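Local coordinates for microtubule-associated protein 1A/1B, light chain 3, putative (Trypanosoma brucei, PDB 3H9D) that probably acts in autophagy as a ubiquitin-like modifier of the ATG8 family that becomes coupled to a membrane phospholipid, at residues D5-K9 and D103-Y109; R31-I35 and M94-Y98. All coordinates share one frame. Residues are numbered along the deposited sequence.

Interaction 1: D5-K9 and D103-Y109; sequences DSKYK and DEDGFLY
In this ATG8 protein, the short N-terminal helix that precedes the ubiquitin-like fold docks on the start of strand 108-113 and the turn before it. Segment 5-9 is extended through Ser-6 and helical from Lys-7. Ser-6, chi1 t, is the N-cap: its OG accepts from Lys-9 N at 3.0 Å, is also hydrogen-bonded to Glu-37, and lies 3.3 Å from Tyr-109 CE2, at the ring edge. In segment 103-109, Asp-103 to Gly-106 form a type I beta turn, with Gly-106 at positive phi (100/-7). Two Asx turns brace it: Asp-103 OD1 takes Asp-105 N at 3.2 Å, and Asp-105 OD1, chi1 p, takes Phe-107 N at 2.9 Å. The nearest CA atoms are those of Ser-6 and Tyr-109 at 7.9 Å, so side chains bridge this surface contact. Tyr-109, chi1 m, donates from OH to Asp-105 OD2 at 2.7 Å; that carboxylate also pairs with Arg-17 of helix 14-27. Tyr-8, chi1 t, brings CD2 to 4.1 Å from Tyr-109 OH. Lys-9, t at chi1 and chi2 but bent at chi3 (-94°), passes its CB 4.0 Å from Tyr-109 OH before NZ closes a 2.7 Å salt bridge to OD2 of Asp-103 (chi1 t).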
ATOM      1  N   ASP A   5       4.503   6.086  -2.123  1.00 37.90           N
ATOM      2  CA  ASP A   5       4.206   5.115  -1.081  1.00 37.03           C
ATOM      3  C   ASP A   5       5.241   3.996  -0.990  1.00 34.40           C
ATOM      4  O   ASP A   5       6.021   3.770  -1.925  1.00 35.78           O
ATOM      5  CB  ASP A   5       2.810   4.534  -1.312  1.00 38.04           C
ATOM      6  CG  ASP A   5       1.718   5.581  -1.196  1.00 42.40           C
ATOM      7  OD1 ASP A   5       0.644   5.375  -1.797  1.00 48.96           O
ATOM      8  OD2 ASP A   5       1.926   6.602  -0.501  1.00 48.38           O
ATOM      9  N   SER A   6       5.237   3.306   0.146  1.00 30.85           N
ATOM     10  CA  SER A   6       6.138   2.184   0.408  1.00 26.81           C
ATOM     11  C   SER A   6       5.885   0.988  -0.526  1.00 25.64           C
ATOM     12  O   SER A   6       4.769   0.446  -0.583  1.00 23.40           O
ATOM     13  CB  SER A   6       6.018   1.763   1.874  1.00 24.78           C
ATOM     14  OG  SER A   6       6.694   0.547   2.118  1.00 23.09           O
ATOM     15  N   LYS A   7       6.927   0.586  -1.254  1.00 23.40           N
ATOM     16  CA  LYS A   7       6.859  -0.609  -2.092  1.00 23.69           C
ATOM     17  C   LYS A   7       6.769  -1.877  -1.249  1.00 22.91           C
ATOM     18  O   LYS A   7       6.164  -2.872  -1.674  1.00 23.34           O
ATOM     19  CB  LYS A   7       8.054  -0.695  -3.045  1.00 23.58           C
ATOM     20  CG  LYS A   7       8.011   0.252  -4.242  1.00 27.47           C
ATOM     21  CD  LYS A   7       9.018  -0.216  -5.285  1.00 33.01           C
ATOM     22  CE  LYS A   7       9.448   0.895  -6.227  1.00 37.94           C
ATOM     23  NZ  LYS A   7      10.886   0.697  -6.639  1.00 40.19           N
ATOM     24  N   TYR A   8       7.358  -1.832  -0.056  1.00 20.68           N
ATOM     25  CA  TYR A   8       7.307  -2.958   0.891  1.00 20.47           C
ATOM     26  C   TYR A   8       5.908  -3.166   1.477  1.00 19.74           C
ATOM     27  O   TYR A   8       5.401  -4.285   1.526  1.00 19.84           O
ATOM     28  CB  TYR A   8       8.335  -2.784   2.032  1.00 19.30           C
ATOM     29  CG  TYR A   8       8.449  -4.004   2.926  1.00 17.78           C
ATOM     30  CD1 TYR A   8       9.423  -4.987   2.676  1.00 18.31           C
ATOM     31  CD2 TYR A   8       7.580  -4.191   4.004  1.00 14.78           C
ATOM     32  CE1 TYR A   8       9.530  -6.107   3.478  1.00 17.04           C
ATOM     33  CE2 TYR A   8       7.678  -5.306   4.820  1.00 16.92           C
ATOM     34  CZ  TYR A   8       8.657  -6.264   4.549  1.00 21.70           C
ATOM     35  OH  TYR A   8       8.763  -7.384   5.349  1.00 24.92           O
ATOM     36  N   LYS A   9       5.289  -2.094   1.952  1.00 20.87           N
ATOM     37  CA  LYS A   9       3.920  -2.186   2.437  1.00 20.22           C
ATOM     38  C   LYS A   9       2.994  -2.832   1.390  1.00 21.09           C
ATOM     39  O   LYS A   9       2.230  -3.733   1.710  1.00 21.51           O
ATOM     40  CB  LYS A   9       3.412  -0.807   2.826  1.00 19.59           C
ATOM     41  CG  LYS A   9       2.031  -0.816   3.434  1.00 21.82           C
ATOM     42  CD  LYS A   9       1.650   0.550   3.955  1.00 24.85           C
ATOM     43  CE  LYS A   9       1.964   0.690   5.423  1.00 26.34           C
ATOM     44  NZ  LYS A   9       1.063   1.718   6.027  1.00 29.87           N
ATOM     45  N   ASP A 103       4.426   2.614  12.172  1.00 34.14           N
ATOM     46  CA  ASP A 103       3.226   2.228  11.439  1.00 33.04           C
ATOM     47  C   ASP A 103       2.383   1.294  12.311  1.00 32.31           C
ATOM     48  O   ASP A 103       2.890   0.682  13.244  1.00 33.47           O
ATOM     49  CB  ASP A 103       3.631   1.524  10.126  1.00 32.05           C
ATOM     50  CG  ASP A 103       2.490   1.415   9.129  1.00 29.81           C
ATOM     51  OD1 ASP A 103       1.840   0.351   9.075  1.00 27.48           O
ATOM     52  OD2 ASP A 103       2.245   2.393   8.396  1.00 29.14           O
ATOM     53  N   GLU A 104       1.097   1.200  12.001  1.00 32.18           N
ATOM     54  CA  GLU A 104       0.177   0.256  12.632  1.00 32.46           C
ATOM     55  C   GLU A 104       0.680  -1.197  12.640  1.00 32.30           C
ATOM     56  O   GLU A 104       0.425  -1.943  13.591  1.00 31.54           O
ATOM     57  CB  GLU A 104      -1.184   0.328  11.934  1.00 32.97           C
ATOM     58  OE1 GLU A 104      -3.884  -1.582  12.338  1.00 38.41           O
ATOM     59  OE2 GLU A 104      -3.226   0.652  14.189  1.00 51.28           O
ATOM     60  N   ASP A 105       1.400  -1.592  11.589  1.00 31.65           N
ATOM     61  CA  ASP A 105       1.946  -2.949  11.516  1.00 30.50           C
ATOM     62  C   ASP A 105       3.126  -3.202  12.468  1.00 30.79           C
ATOM     63  O   ASP A 105       3.553  -4.348  12.636  1.00 30.16           O
ATOM     64  CB  ASP A 105       2.272  -3.360  10.066  1.00 29.90           C
ATOM     65  CG  ASP A 105       3.385  -2.533   9.437  1.00 29.91           C
ATOM     66  OD1 ASP A 105       4.088  -1.778  10.148  1.00 28.37           O
ATOM     67  OD2 ASP A 105       3.557  -2.648   8.205  1.00 29.80           O
ATOM     68  N   GLY A 106       3.630  -2.134  13.097  1.00 30.36           N
ATOM     69  CA  GLY A 106       4.716  -2.239  14.081  1.00 29.84           C
ATOM     70  C   GLY A 106       6.086  -1.881  13.530  1.00 29.67           C
ATOM     71  O   GLY A 106       7.068  -1.819  14.281  1.00 29.47           O
ATOM     72  N   PHE A 107       6.149  -1.659  12.214  1.00 28.17           N
ATOM     73  CA  PHE A 107       7.379  -1.263  11.531  1.00 26.69           C
ATOM     74  C   PHE A 107       7.507   0.250  11.527  1.00 26.06           C
ATOM     75  O   PHE A 107       6.503   0.958  11.498  1.00 25.27           O
ATOM     76  CB  PHE A 107       7.396  -1.772  10.080  1.00 25.82           C
ATOM     77  CG  PHE A 107       7.825  -3.207   9.936  1.00 26.45           C
ATOM     78  CD1 PHE A 107       6.916  -4.183   9.524  1.00 26.04           C
ATOM     79  CD2 PHE A 107       9.147  -3.586  10.194  1.00 24.79           C
ATOM     80  CE1 PHE A 107       7.310  -5.527   9.388  1.00 24.29           C
ATOM     81  CE2 PHE A 107       9.553  -4.919  10.060  1.00 23.11           C
ATOM     82  CZ  PHE A 107       8.627  -5.897   9.656  1.00 23.25           C
ATOM     83  N   LEU A 108       8.744   0.737  11.577  1.00 24.91           N
ATOM     84  CA  LEU A 108       9.028   2.138  11.305  1.00 25.17           C
ATOM     85  C   LEU A 108       9.469   2.258   9.856  1.00 24.18           C
ATOM     86  O   LEU A 108      10.485   1.688   9.469  1.00 23.46           O
ATOM     87  CB  LEU A 108      10.124   2.679  12.238  1.00 25.96           C
ATOM     88  CG  LEU A 108      10.649   4.102  11.982  1.00 27.44           C
ATOM     89  CD1 LEU A 108       9.608   5.140  12.377  1.00 28.72           C
ATOM     90  CD2 LEU A 108      11.958   4.357  12.720  1.00 25.63           C
ATOM     91  N   TYR A 109       8.702   2.996   9.057  1.00 22.88           N
ATOM     92  CA  TYR A 109       9.032   3.175   7.640  1.00 22.28           C
ATOM     93  C   TYR A 109       9.907   4.397   7.423  1.00 21.94           C
ATOM     94  O   TYR A 109       9.505   5.525   7.699  1.00 23.27           O
ATOM     95  CB  TYR A 109       7.761   3.254   6.777  1.00 21.45           C
ATOM     96  CG  TYR A 109       7.061   1.930   6.642  1.00 22.61           C
ATOM     97  CD1 TYR A 109       6.283   1.413   7.684  1.00 24.45           C
ATOM     98  CD2 TYR A 109       7.186   1.183   5.483  1.00 23.93           C
ATOM     99  CE1 TYR A 109       5.650   0.174   7.563  1.00 26.00           C
ATOM    100  CE2 TYR A 109       6.546  -0.045   5.349  1.00 25.43           C
ATOM    101  CZ  TYR A 109       5.783  -0.545   6.387  1.00 24.17           C
ATOM    102  OH  TYR A 109       5.164  -1.770   6.237  1.00 23.04           O
TER

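Interaction 2: R31-I35 and M94-Y98; sequences RLPII and MADIY
Leu-32 lays its CD2 over one face of the Tyr-98 ring, 3.9 Å from the centroid and 21° off the normal, a CH-pi contact. Segment 31-35 is an extended strand and 94-98 a helical turn closed by Tyr-98 N to Met-94 O at 2.7 Å; their axes cross at 61° and approach to 9.9 Å, with the CA atoms of Leu-32 and Tyr-98 nearest at 7.4 Å. Leu-32 (chi1 m, chi2 t) also sets CD1 3.9 Å from Ala-95 CB. Tyr-98, chi1 t, receives Pro-33 CD at 3.7 Å from its CE1, and its OH is hydrogen-bonded to Gly-106 O. Met-94, m at all three chi angles, brings CE to 3.9 Å from Ile-34 CG1. No hydrogen bond joins the segments: this is the apolar helix-on-sheet packing of the ubiquitin-like core. Strand 31-38 runs between strands 51-55 and 108-113, helix 94-101 also touches Leu-108 and Met-110, and helix 14-27 reaches Pro-33 and Tyr-98 through Arg-25.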
ATOM      1  N   ARG A  31      15.807  -4.825  20.000  1.00 42.89           N
ATOM      2  CA  ARG A  31      15.832  -4.248  18.643  1.00 39.68           C
ATOM      3  C   ARG A  31      14.517  -3.618  18.183  1.00 37.89           C
ATOM      4  O   ARG A  31      13.448  -3.839  18.775  1.00 37.57           O
ATOM      5  CB  ARG A  31      16.311  -5.276  17.612  1.00 39.38           C
ATOM      6  CG  ARG A  31      17.539  -6.033  18.048  1.00 37.35           C
ATOM      7  CD  ARG A  31      18.500  -6.281  16.924  1.00 39.47           C
ATOM      8  NE  ARG A  31      19.811  -6.598  17.477  1.00 38.98           N
ATOM      9  CZ  ARG A  31      20.970  -6.350  16.881  1.00 39.68           C
ATOM     10  NH1 ARG A  31      21.008  -5.765  15.692  1.00 40.92           N
ATOM     11  NH2 ARG A  31      22.101  -6.673  17.493  1.00 36.57           N
ATOM     12  N   LEU A  32      14.617  -2.821  17.119  1.00 35.45           N
ATOM     13  CA  LEU A  32      13.472  -2.114  16.558  1.00 32.01           C
ATOM     14  C   LEU A  32      13.342  -2.456  15.082  1.00 30.01           C
ATOM     15  O   LEU A  32      14.320  -2.362  14.340  1.00 30.22           O
ATOM     16  CB  LEU A  32      13.627  -0.602  16.753  1.00 31.05           C
ATOM     17  CG  LEU A  32      13.775  -0.107  18.187  1.00 28.83           C
ATOM     18  CD1 LEU A  32      14.290   1.312  18.176  1.00 24.77           C
ATOM     19  CD2 LEU A  32      12.446  -0.209  18.930  1.00 25.61           C
ATOM     20  N   PRO A  33      12.137  -2.872  14.652  1.00 28.95           N
ATOM     21  CA  PRO A  33      11.952  -3.294  13.260  1.00 26.60           C
ATOM     22  C   PRO A  33      11.758  -2.107  12.319  1.00 25.48           C
ATOM     23  O   PRO A  33      10.795  -1.345  12.447  1.00 25.24           O
ATOM     24  CB  PRO A  33      10.711  -4.180  13.329  1.00 25.70           C
ATOM     25  CG  PRO A  33       9.935  -3.664  14.481  1.00 26.27           C
ATOM     26  CD  PRO A  33      10.894  -2.997  15.438  1.00 27.95           C
ATOM     27  N   ILE A  34      12.691  -1.958  11.390  1.00 23.28           N
ATOM     28  CA  ILE A  34      12.747  -0.803  10.509  1.00 23.15           C
ATOM     29  C   ILE A  34      12.645  -1.231   9.041  1.00 21.99           C
ATOM     30  O   ILE A  34      13.304  -2.185   8.611  1.00 19.59           O
ATOM     31  CB  ILE A  34      14.047   0.047  10.796  1.00 23.42           C
ATOM     32  CG1 ILE A  34      13.776   1.122  11.853  1.00 22.18           C
ATOM     33  CG2 ILE A  34      14.594   0.717   9.548  1.00 22.53           C
ATOM     34  CD1 ILE A  34      13.784   0.616  13.284  1.00 16.68           C
ATOM     35  N   ILE A  35      11.790  -0.541   8.288  1.00 22.30           N
ATOM     36  CA  ILE A  35      11.756  -0.676   6.816  1.00 21.65           C
ATOM     37  C   ILE A  35      12.457   0.546   6.207  1.00 21.80           C
ATOM     38  O   ILE A  35      12.120   1.679   6.528  1.00 21.43           O
ATOM     39  CB  ILE A  35      10.297  -0.824   6.250  1.00 21.16           C
ATOM     40  CG1 ILE A  35       9.560  -2.009   6.883  1.00 18.61           C
ATOM     41  CG2 ILE A  35      10.281  -0.940   4.700  1.00 18.07           C
ATOM     42  CD1 ILE A  35      10.183  -3.358   6.600  1.00 20.83           C
ATOM     43  N   MET A  94      16.850   6.872  17.699  1.00 35.75           N
ATOM     44  CA  MET A  94      16.026   5.983  16.871  1.00 34.39           C
ATOM     45  C   MET A  94      14.751   5.550  17.599  1.00 34.25           C
ATOM     46  O   MET A  94      13.665   5.543  17.013  1.00 33.51           O
ATOM     47  CB  MET A  94      16.820   4.760  16.402  1.00 33.85           C
ATOM     48  CG  MET A  94      17.725   5.030  15.203  1.00 32.04           C
ATOM     49  SD  MET A  94      16.823   5.577  13.738  1.00 32.44           S
ATOM     50  CE  MET A  94      16.059   4.041  13.191  1.00 26.73           C
ATOM     51  N   ALA A  95      14.895   5.246  18.889  1.00 33.86           N
ATOM     52  CA  ALA A  95      13.820   4.709  19.721  1.00 33.42           C
ATOM     53  C   ALA A  95      12.737   5.728  20.092  1.00 34.11           C
ATOM     54  O   ALA A  95      11.649   5.338  20.528  1.00 34.90           O
ATOM     55  CB  ALA A  95      14.409   4.083  20.967  1.00 34.65           C
ATOM     56  N   ASP A  96      13.043   7.020  19.937  1.00 33.95           N
ATOM     57  CA  ASP A  96      12.036   8.089  20.003  1.00 33.69           C
ATOM     58  C   ASP A  96      11.291   8.199  18.673  1.00 32.97           C
ATOM     59  O   ASP A  96      10.073   8.394  18.649  1.00 32.13           O
ATOM     60  CB  ASP A  96      12.677   9.447  20.332  1.00 33.22           C
ATOM     61  CG  ASP A  96      13.085   9.587  21.807  1.00 37.18           C
ATOM     62  OD1 ASP A  96      12.608   8.807  22.669  1.00 36.76           O
ATOM     63  OD2 ASP A  96      13.888  10.506  22.097  1.00 37.69           O
ATOM     64  N   ILE A  97      12.040   8.101  17.575  1.00 32.75           N
ATOM     65  CA  ILE A  97      11.479   8.093  16.220  1.00 33.58           C
ATOM     66  C   ILE A  97      10.559   6.885  16.037  1.00 34.14           C
ATOM     67  O   ILE A  97       9.482   7.001  15.458  1.00 36.05           O
ATOM     68  CB  ILE A  97      12.595   8.105  15.117  1.00 33.46           C
ATOM     69  CG1 ILE A  97      13.662   9.175  15.407  1.00 32.25           C
ATOM     70  CG2 ILE A  97      12.003   8.286  13.718  1.00 30.58           C
ATOM     71  CD1 ILE A  97      13.153  10.621  15.419  1.00 30.32           C
ATOM     72  N   TYR A  98      10.969   5.735  16.563  1.00 35.44           N
ATOM     73  CA  TYR A  98      10.165   4.531  16.451  1.00 36.15           C
ATOM     74  C   TYR A  98       8.791   4.709  17.093  1.00 37.48           C
ATOM     75  O   TYR A  98       7.776   4.436  16.458  1.00 37.11           O
ATOM     76  CB  TYR A  98      10.887   3.313  17.042  1.00 36.42           C
ATOM     77  CG  TYR A  98      10.032   2.064  17.018  1.00 37.53           C
ATOM     78  CD1 TYR A  98       9.892   1.312  15.849  1.00 38.96           C
ATOM     79  CD2 TYR A  98       9.346   1.645  18.155  1.00 35.71           C
ATOM     80  CE1 TYR A  98       9.096   0.173  15.819  1.00 38.67           C
ATOM     81  CE2 TYR A  98       8.547   0.510  18.133  1.00 36.16           C
ATOM     82  CZ  TYR A  98       8.425  -0.220  16.963  1.00 37.60           C
ATOM     83  OH  TYR A  98       7.629  -1.347  16.942  1.00 39.37           O
TER

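Overall arrangement
From the N terminus, residues 5-9 lead into helix 7-11 and meet residues 103-109 near the end of the chain, so interaction 1 closes a loop of 93 intervening residues. Interaction 2 lies wholly within that span: segment 31-35 follows helix 14-27 and is met by segment 94-98 after 58 residues. The chain then leaves helix 94-101 through the 103-106 turn and enters strand 108-113, which pairs with strand 31-38 and makes the two contacts adjacent, their centres about 12 Å apart. A backbone hydrogen bond from Ile-35 N to Leu-108 O (2.8 Å) and packing of Phe-107 CE2 on Pro-33 CB (3.5 Å) join them. Interaction 2 thus packs helix on sheet in the core, while interaction 1 fastens the N-terminal helix at the surface.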